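Local coordinates for protein tRNA-splicing ligase RtcB (Thermus thermophilus, PDB 2EPG) that probably joins RNA ends as a GTP- and manganese-dependent ligase, sealing 2',3'-cyclic phosphate or 3'-phosphate termini to 5'-hydroxyl ends, at residues A115-L123 / F319-H329; L167-D177 / A306-R316. One frame throughout, in Å; residues are numbered along the deposited sequence.

Contact 1: residues A115-L123 / F319-H329; sequences ASHLTLEDL and FEKVGFTPRDH
The ring of F324 is engaged in two unlike ways by one short piece of chain: L118 lays its CD1 methyl over a face, 3.8 Å from the ring centroid in a CH-pi contact, while the backbone oxygen D122 O meets the edge in plane, 3.4 Å from F324 CZ. F324 lies just past G323, the C-prime residue of the Schellman motif that closes helix 288-321; F324 N bonds to F319 O and G323 N to E320 O. G323 takes a positive phi (113°) that would jam a side chain against the preceding carbonyl, hence glycine. Strand 110-119 turns a corner at H117 and passes into helix 120-123. With CG anti to its carbonyl carbon (chi1 -63°), L118 turns its forked end onto F324, which both methyls touch; CD1 also touches F319 CD1 at 4.1 Å. Leucine suits this place, since one branch can serve two rings. L123 CD1 comes across F319 at about a right angle, 4.0 Å from CE1, and L130 of helix 127-137 packs on both residues. Beyond the motif, T325 and D328 form a capping box that starts helix 326-329: T325 N and T325 OG1 both donate to D328 OD2, and D328 N returns a weak bond to OG1. At the corner, H117 N bonds to H329 O, an oxygen less surely placed. S116 OG accepts from L118 N in an ST turn and also bonds to V241 O. The H329 imidazole is fixed at both nitrogens: ND1 bonds to L331 N, and NE2 donates in its ring plane to E320 OE2 at 3.0 Å.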
# COMPACT_ATOMS: atom_id res chain seq x y z
N ALA A 115 6.05 14.00 -7.84
CA ALA A 115 5.83 14.55 -9.18
C ALA A 115 6.67 15.82 -9.29
O ALA A 115 6.58 16.69 -8.43
CB ALA A 115 4.34 14.88 -9.36
N SER A 116 7.46 15.94 -10.35
CA SER A 116 8.33 17.11 -10.50
C SER A 116 7.93 18.06 -11.63
O SER A 116 6.99 17.78 -12.38
CB SER A 116 9.76 16.66 -10.76
OG SER A 116 9.87 16.21 -12.10
N HIS A 117 8.65 19.17 -11.74
CA HIS A 117 8.44 20.16 -12.80
C HIS A 117 9.27 19.79 -14.03
O HIS A 117 9.12 20.41 -15.08
CB HIS A 117 8.87 21.56 -12.36
CG HIS A 117 7.94 22.21 -11.39
ND1 HIS A 117 8.35 23.20 -10.53
CD2 HIS A 117 6.62 22.04 -11.18
CE1 HIS A 117 7.32 23.61 -9.81
NE2 HIS A 117 6.25 22.92 -10.19
N LEU A 118 10.13 18.79 -13.90
CA LEU A 118 11.01 18.38 -15.00
C LEU A 118 10.38 17.47 -16.04
O LEU A 118 9.48 16.69 -15.76
CB LEU A 118 12.26 17.71 -14.43
CG LEU A 118 13.14 18.61 -13.56
CD1 LEU A 118 14.06 17.78 -12.67
CD2 LEU A 118 13.94 19.53 -14.47
N THR A 119 10.87 17.58 -17.26
CA THR A 119 10.37 16.76 -18.34
C THR A 119 11.49 15.80 -18.70
O THR A 119 12.64 16.00 -18.31
CB THR A 119 9.99 17.62 -19.56
OG1 THR A 119 11.17 18.23 -20.11
CG2 THR A 119 9.02 18.71 -19.13
N LEU A 120 11.14 14.74 -19.41
CA LEU A 120 12.12 13.74 -19.81
C LEU A 120 13.37 14.40 -20.42
O LEU A 120 14.50 14.08 -20.06
CB LEU A 120 11.48 12.80 -20.82
CG LEU A 120 11.74 11.29 -20.75
CD1 LEU A 120 11.58 10.73 -22.15
CD2 LEU A 120 13.13 10.97 -20.21
N GLU A 121 13.15 15.34 -21.34
CA GLU A 121 14.24 16.03 -22.02
C GLU A 121 15.23 16.68 -21.06
O GLU A 121 16.44 16.70 -21.33
CB GLU A 121 13.69 17.11 -22.97
CG GLU A 121 12.83 16.58 -24.13
CD GLU A 121 11.43 16.15 -23.72
OE1 GLU A 121 10.90 16.71 -22.74
OE2 GLU A 121 10.85 15.25 -24.38
N ASP A 122 14.72 17.19 -19.95
CA ASP A 122 15.55 17.86 -18.95
C ASP A 122 16.38 16.89 -18.13
O ASP A 122 17.46 17.22 -17.65
CB ASP A 122 14.68 18.65 -17.98
CG ASP A 122 13.88 19.73 -18.66
OD1 ASP A 122 12.80 20.09 -18.12
OD2 ASP A 122 14.33 20.24 -19.72
N LEU A 123 15.87 15.67 -17.98
CA LEU A 123 16.53 14.68 -17.14
C LEU A 123 17.57 13.78 -17.79
O LEU A 123 18.65 13.56 -17.24
CB LEU A 123 15.46 13.78 -16.50
CG LEU A 123 16.02 12.85 -15.44
CD1 LEU A 123 15.95 13.59 -14.12
CD2 LEU A 123 15.22 11.57 -15.37
N PHE A 319 18.55 15.00 -6.41
CA PHE A 319 18.31 15.81 -7.60
C PHE A 319 19.14 17.08 -7.52
O PHE A 319 19.80 17.48 -8.48
CB PHE A 319 16.83 16.17 -7.74
CG PHE A 319 16.01 15.11 -8.45
CD1 PHE A 319 15.46 15.36 -9.70
CD2 PHE A 319 15.77 13.87 -7.85
CE1 PHE A 319 14.68 14.39 -10.36
CE2 PHE A 319 15.00 12.90 -8.50
CZ PHE A 319 14.45 13.16 -9.76
N GLU A 320 19.13 17.71 -6.35
CA GLU A 320 19.88 18.93 -6.13
C GLU A 320 21.40 18.71 -6.26
O GLU A 320 22.10 19.55 -6.82
CB GLU A 320 19.53 19.49 -4.75
CG GLU A 320 18.14 20.07 -4.69
CD GLU A 320 17.56 20.11 -3.30
OE1 GLU A 320 18.34 19.97 -2.33
OE2 GLU A 320 16.33 20.28 -3.17
N LYS A 321 21.89 17.59 -5.76
CA LYS A 321 23.31 17.28 -5.83
C LYS A 321 23.80 17.26 -7.28
O LYS A 321 24.94 17.62 -7.56
CB LYS A 321 23.57 15.92 -5.16
CG LYS A 321 25.00 15.68 -4.68
CD LYS A 321 25.92 15.40 -5.84
CE LYS A 321 27.35 15.15 -5.38
NZ LYS A 321 28.28 14.95 -6.54
N VAL A 322 22.94 16.85 -8.21
CA VAL A 322 23.34 16.80 -9.61
C VAL A 322 22.99 18.04 -10.42
O VAL A 322 23.08 18.03 -11.65
CB VAL A 322 22.76 15.57 -10.34
CG1 VAL A 322 23.30 14.29 -9.69
CG2 VAL A 322 21.24 15.62 -10.28
N GLY A 323 22.57 19.11 -9.74
CA GLY A 323 22.29 20.34 -10.45
C GLY A 323 20.88 20.87 -10.54
O GLY A 323 20.69 22.01 -10.95
N PHE A 324 19.88 20.08 -10.17
CA PHE A 324 18.51 20.57 -10.24
C PHE A 324 18.17 21.25 -8.92
O PHE A 324 18.09 20.59 -7.88
CB PHE A 324 17.52 19.43 -10.49
CG PHE A 324 17.71 18.74 -11.80
CD1 PHE A 324 18.34 17.51 -11.88
CD2 PHE A 324 17.25 19.32 -12.97
CE1 PHE A 324 18.51 16.86 -13.09
CE2 PHE A 324 17.41 18.69 -14.20
CZ PHE A 324 18.04 17.45 -14.26
N THR A 325 17.97 22.57 -8.97
CA THR A 325 17.63 23.33 -7.77
C THR A 325 16.20 22.99 -7.34
O THR A 325 15.43 22.42 -8.10
CB THR A 325 17.69 24.85 -8.03
OG1 THR A 325 16.74 25.19 -9.04
CG2 THR A 325 19.09 25.27 -8.49
N PRO A 326 15.83 23.36 -6.10
CA PRO A 326 14.48 23.08 -5.63
C PRO A 326 13.42 23.64 -6.56
O PRO A 326 12.38 23.03 -6.75
CB PRO A 326 14.46 23.73 -4.25
CG PRO A 326 15.84 23.48 -3.76
CD PRO A 326 16.67 23.86 -5.00
N ARG A 327 13.68 24.80 -7.15
CA ARG A 327 12.69 25.37 -8.05
C ARG A 327 12.74 24.69 -9.41
O ARG A 327 11.77 24.74 -10.16
CB ARG A 327 12.83 26.90 -8.15
CG ARG A 327 14.04 27.45 -8.89
CD ARG A 327 14.30 28.90 -8.45
NE ARG A 327 13.07 29.68 -8.29
CZ ARG A 327 12.99 30.89 -7.72
NH1 ARG A 327 11.82 31.50 -7.63
NH2 ARG A 327 14.08 31.49 -7.25
N ASP A 328 13.85 24.04 -9.73
CA ASP A 328 13.96 23.33 -11.00
C ASP A 328 13.16 22.03 -10.90
O ASP A 328 12.29 21.74 -11.73
CB ASP A 328 15.40 22.93 -11.34
CG ASP A 328 16.25 24.08 -11.85
OD1 ASP A 328 15.74 24.90 -12.65
OD2 ASP A 328 17.44 24.14 -11.48
N HIS A 329 13.47 21.23 -9.89
CA HIS A 329 12.81 19.94 -9.77
C HIS A 329 11.41 19.97 -9.19
O HIS A 329 10.58 19.17 -9.58
CB HIS A 329 13.70 18.93 -9.03
CG HIS A 329 13.91 19.21 -7.58
ND1 HIS A 329 12.87 19.23 -6.67
CD2 HIS A 329 15.04 19.40 -6.86
CE1 HIS A 329 13.36 19.41 -5.45
NE2 HIS A 329 14.67 19.52 -5.54

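Contact 2: residues L167-D177 / A306-R316; sequences LVKRGYGYPED and ANRQLIAHFVR
The side chain of Q309 leaves helix 288-321 with CG opposite the backbone N (chi1 176°) and bends at chi2 (63°), which brings its amide to D177, whereas R316, extended from CG to NE, carries its guanidinium to the same carboxylate. These side chains receive the loop that follows helix 164-169, a helix closed by a Schellman motif at G171 and followed by an inverse gamma turn centred on Y172. R316 grips D177 end-on in a salt bridge: NH2 meets the syn lone pair of OD1 at 2.8 Å, and NH1 reaches OD2 at 2.9 Å. OD1 takes two more donors, Q309 NE2 from the anti side and Y174 N from above the carboxylate plane, so one oxygen gathers helix and loop. Were D177 replaced by an alanine, the buried R316 charge would probably lose its carboxylate mate, and the Q309 amide and Y174 N their shared acceptor. The other N-H of Q309 NE2 goes to a lone pair of Y172 O at 3.0 Å, while Q309 OE1 bonds to R112 NH1; an amide suits the place because it donates and accepts at once. The guanidinium lies flat on Y174, planes 16° apart and R316 CZ 3.4 Å from Y174 CD2, a cation-pi stack that lets its edge face D177. G173 passes so close to Q309 that a side chain would run into NE2. Around this core, L167 CD1 packs on A306 CB at 3.6 Å, and Y172 turns its ring edge to the face of H313, with Y172 CA over that imidazole, 3.8 Å from its centroid.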
# COMPACT_ATOMS: atom_id res chain seq x y z
N LEU A 167 9.01 13.92 11.18
CA LEU A 167 10.17 14.20 10.34
C LEU A 167 10.03 15.50 9.56
O LEU A 167 10.99 16.25 9.43
CB LEU A 167 10.39 13.05 9.36
CG LEU A 167 10.92 11.72 9.92
CD1 LEU A 167 10.89 10.65 8.82
CD2 LEU A 167 12.34 11.92 10.42
N VAL A 168 8.84 15.77 9.03
CA VAL A 168 8.62 16.99 8.28
C VAL A 168 8.84 18.22 9.16
O VAL A 168 9.46 19.20 8.74
CB VAL A 168 7.19 17.05 7.70
CG1 VAL A 168 6.92 18.43 7.09
CG2 VAL A 168 7.01 15.95 6.68
N LYS A 169 8.29 18.19 10.38
CA LYS A 169 8.43 19.29 11.32
C LYS A 169 9.88 19.53 11.73
O LYS A 169 10.20 20.59 12.24
CB LYS A 169 7.56 19.05 12.55
CG LYS A 169 6.07 19.13 12.24
CD LYS A 169 5.20 18.50 13.33
CE LYS A 169 5.40 19.17 14.68
NZ LYS A 169 4.43 18.63 15.66
N ARG A 170 10.77 18.55 11.51
CA ARG A 170 12.18 18.73 11.86
C ARG A 170 13.04 18.98 10.63
O ARG A 170 14.25 18.82 10.67
CB ARG A 170 12.76 17.53 12.62
CG ARG A 170 12.58 17.58 14.14
CD ARG A 170 11.19 17.20 14.54
NE ARG A 170 10.92 17.33 15.97
CZ ARG A 170 9.72 17.12 16.49
NH1 ARG A 170 9.52 17.25 17.79
NH2 ARG A 170 8.70 16.78 15.71
N GLY A 171 12.41 19.34 9.52
CA GLY A 171 13.17 19.64 8.32
C GLY A 171 13.37 18.54 7.29
O GLY A 171 13.95 18.80 6.24
N TYR A 172 12.90 17.33 7.55
CA TYR A 172 13.10 16.25 6.57
C TYR A 172 11.94 16.17 5.58
O TYR A 172 11.34 15.11 5.40
CB TYR A 172 13.27 14.92 7.30
CG TYR A 172 14.46 14.88 8.21
CD1 TYR A 172 15.72 14.54 7.71
CD2 TYR A 172 14.34 15.18 9.57
CE1 TYR A 172 16.84 14.51 8.55
CE2 TYR A 172 15.45 15.16 10.41
CZ TYR A 172 16.69 14.82 9.89
OH TYR A 172 17.78 14.79 10.72
N GLY A 173 11.63 17.29 4.94
CA GLY A 173 10.55 17.34 3.97
C GLY A 173 10.04 18.76 3.80
O GLY A 173 10.61 19.69 4.38
N TYR A 174 9.01 18.93 2.99
CA TYR A 174 8.40 20.24 2.80
C TYR A 174 7.18 20.23 3.71
O TYR A 174 6.59 19.17 3.92
CB TYR A 174 7.94 20.45 1.35
CG TYR A 174 9.05 20.44 0.33
CD1 TYR A 174 10.37 20.77 0.68
CD2 TYR A 174 8.78 20.12 -1.00
CE1 TYR A 174 11.38 20.78 -0.28
CE2 TYR A 174 9.78 20.13 -1.95
CZ TYR A 174 11.07 20.46 -1.59
OH TYR A 174 12.04 20.46 -2.57
N PRO A 175 6.77 21.40 4.23
CA PRO A 175 5.61 21.53 5.12
C PRO A 175 4.35 20.85 4.58
O PRO A 175 3.63 20.17 5.30
CB PRO A 175 5.43 23.04 5.26
CG PRO A 175 6.83 23.56 5.11
CD PRO A 175 7.35 22.73 3.95
N GLU A 176 4.11 21.03 3.28
CA GLU A 176 2.92 20.46 2.66
C GLU A 176 2.96 18.94 2.41
O GLU A 176 1.94 18.35 2.07
CB GLU A 176 2.64 21.17 1.32
CG GLU A 176 3.72 20.96 0.25
CD GLU A 176 3.19 21.05 -1.18
OE1 GLU A 176 2.53 22.06 -1.52
OE2 GLU A 176 3.42 20.10 -1.97
N ASP A 177 4.11 18.30 2.59
CA ASP A 177 4.20 16.86 2.31
C ASP A 177 3.11 16.02 2.96
O ASP A 177 2.52 15.16 2.33
CB ASP A 177 5.56 16.30 2.73
CG ASP A 177 6.67 16.74 1.81
OD1 ASP A 177 7.84 16.48 2.13
OD2 ASP A 177 6.39 17.36 0.76
N ALA A 306 7.08 7.23 7.90
CA ALA A 306 8.27 8.05 8.14
C ALA A 306 9.42 7.62 7.27
O ALA A 306 10.19 8.45 6.79
CB ALA A 306 8.68 7.96 9.61
N ASN A 307 9.53 6.32 7.07
CA ASN A 307 10.59 5.78 6.24
C ASN A 307 10.48 6.32 4.80
O ASN A 307 11.50 6.68 4.19
CB ASN A 307 10.51 4.25 6.22
CG ASN A 307 11.67 3.62 5.49
OD1 ASN A 307 12.81 4.04 5.67
ND2 ASN A 307 11.40 2.62 4.66
N ARG A 308 9.27 6.34 4.26
CA ARG A 308 9.09 6.84 2.90
C ARG A 308 9.33 8.35 2.88
O ARG A 308 9.89 8.89 1.93
CB ARG A 308 7.69 6.49 2.38
CG ARG A 308 7.50 4.98 2.11
CD ARG A 308 6.29 4.68 1.22
NE ARG A 308 5.00 4.90 1.86
CZ ARG A 308 4.32 3.98 2.54
NH1 ARG A 308 3.15 4.29 3.08
NH2 ARG A 308 4.80 2.75 2.69
N GLN A 309 8.90 9.04 3.94
CA GLN A 309 9.10 10.47 4.02
C GLN A 309 10.61 10.76 3.99
O GLN A 309 11.05 11.67 3.28
CB GLN A 309 8.48 11.03 5.30
CG GLN A 309 8.73 12.53 5.51
CD GLN A 309 8.10 13.41 4.42
OE1 GLN A 309 6.94 13.21 4.03
NE2 GLN A 309 8.85 14.39 3.93
N LEU A 310 11.39 9.99 4.74
CA LEU A 310 12.84 10.20 4.81
C LEU A 310 13.47 9.96 3.46
O LEU A 310 14.32 10.73 3.01
CB LEU A 310 13.52 9.27 5.83
CG LEU A 310 14.50 9.88 6.85
CD1 LEU A 310 15.41 8.79 7.43
CD2 LEU A 310 15.32 10.99 6.22
N ILE A 311 13.07 8.88 2.81
CA ILE A 311 13.62 8.56 1.50
C ILE A 311 13.31 9.69 0.51
O ILE A 311 14.16 10.07 -0.29
CB ILE A 311 13.05 7.22 0.98
CG1 ILE A 311 13.55 6.08 1.88
CG2 ILE A 311 13.51 6.97 -0.47
CD1 ILE A 311 12.91 4.73 1.61
N ALA A 312 12.10 10.23 0.59
CA ALA A 312 11.72 11.33 -0.30
C ALA A 312 12.64 12.52 -0.07
O ALA A 312 13.02 13.21 -1.02
CB ALA A 312 10.26 11.72 -0.06
N HIS A 313 13.01 12.77 1.19
CA HIS A 313 13.90 13.88 1.51
C HIS A 313 15.25 13.65 0.82
O HIS A 313 15.80 14.57 0.21
CB HIS A 313 14.11 14.00 3.03
CG HIS A 313 15.01 15.12 3.44
ND1 HIS A 313 14.64 16.45 3.34
CD2 HIS A 313 16.28 15.12 3.91
CE1 HIS A 313 15.64 17.22 3.74
NE2 HIS A 313 16.65 16.44 4.08
N PHE A 314 15.76 12.43 0.90
CA PHE A 314 17.03 12.08 0.26
C PHE A 314 16.92 12.16 -1.26
O PHE A 314 17.89 12.45 -1.93
CB PHE A 314 17.49 10.66 0.64
CG PHE A 314 17.71 10.44 2.11
CD1 PHE A 314 18.07 11.50 2.95
CD2 PHE A 314 17.60 9.16 2.66
CE1 PHE A 314 18.32 11.29 4.32
CE2 PHE A 314 17.85 8.93 4.02
CZ PHE A 314 18.21 10.00 4.85
N VAL A 315 15.75 11.85 -1.81
CA VAL A 315 15.59 11.90 -3.25
C VAL A 315 15.75 13.35 -3.68
O VAL A 315 16.46 13.64 -4.65
CB VAL A 315 14.21 11.36 -3.69
CG1 VAL A 315 13.92 11.77 -5.14
CG2 VAL A 315 14.19 9.83 -3.57
N ARG A 316 15.12 14.26 -2.96
CA ARG A 316 15.26 15.66 -3.29
C ARG A 316 16.74 16.04 -3.22
O ARG A 316 17.23 16.74 -4.10
CB ARG A 316 14.43 16.52 -2.33
CG ARG A 316 12.93 16.41 -2.59
CD ARG A 316 12.07 16.97 -1.47
NE ARG A 316 10.65 16.94 -1.82
CZ ARG A 316 9.68 16.89 -0.92
NH1 ARG A 316 8.41 16.86 -1.31
NH2 ARG A 316 9.97 16.86 0.37

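Contact 2 is nested within the loop that contact 1 closes: the chain passes 115-123, then 167-177, and returns through 306-316 and 319-329. Helix 288-321 serves both, along its body and at its C-terminal end, with centres about 17 Å apart. They touch where H329 CE1 lies 3.3 Å from Y174 OH; H329 and R316 each bond to the backbone of L331, which leads into strand 332-347. That strand pairs with 110-119, which also underlies contact 2 through R112 and L114. The helix is thus fastened to the strands and to the loop after helix 164-169. The predicted GMP-site residue L217 lies about 7 Å from F319 and 10 Å from R316, side chain to side chain.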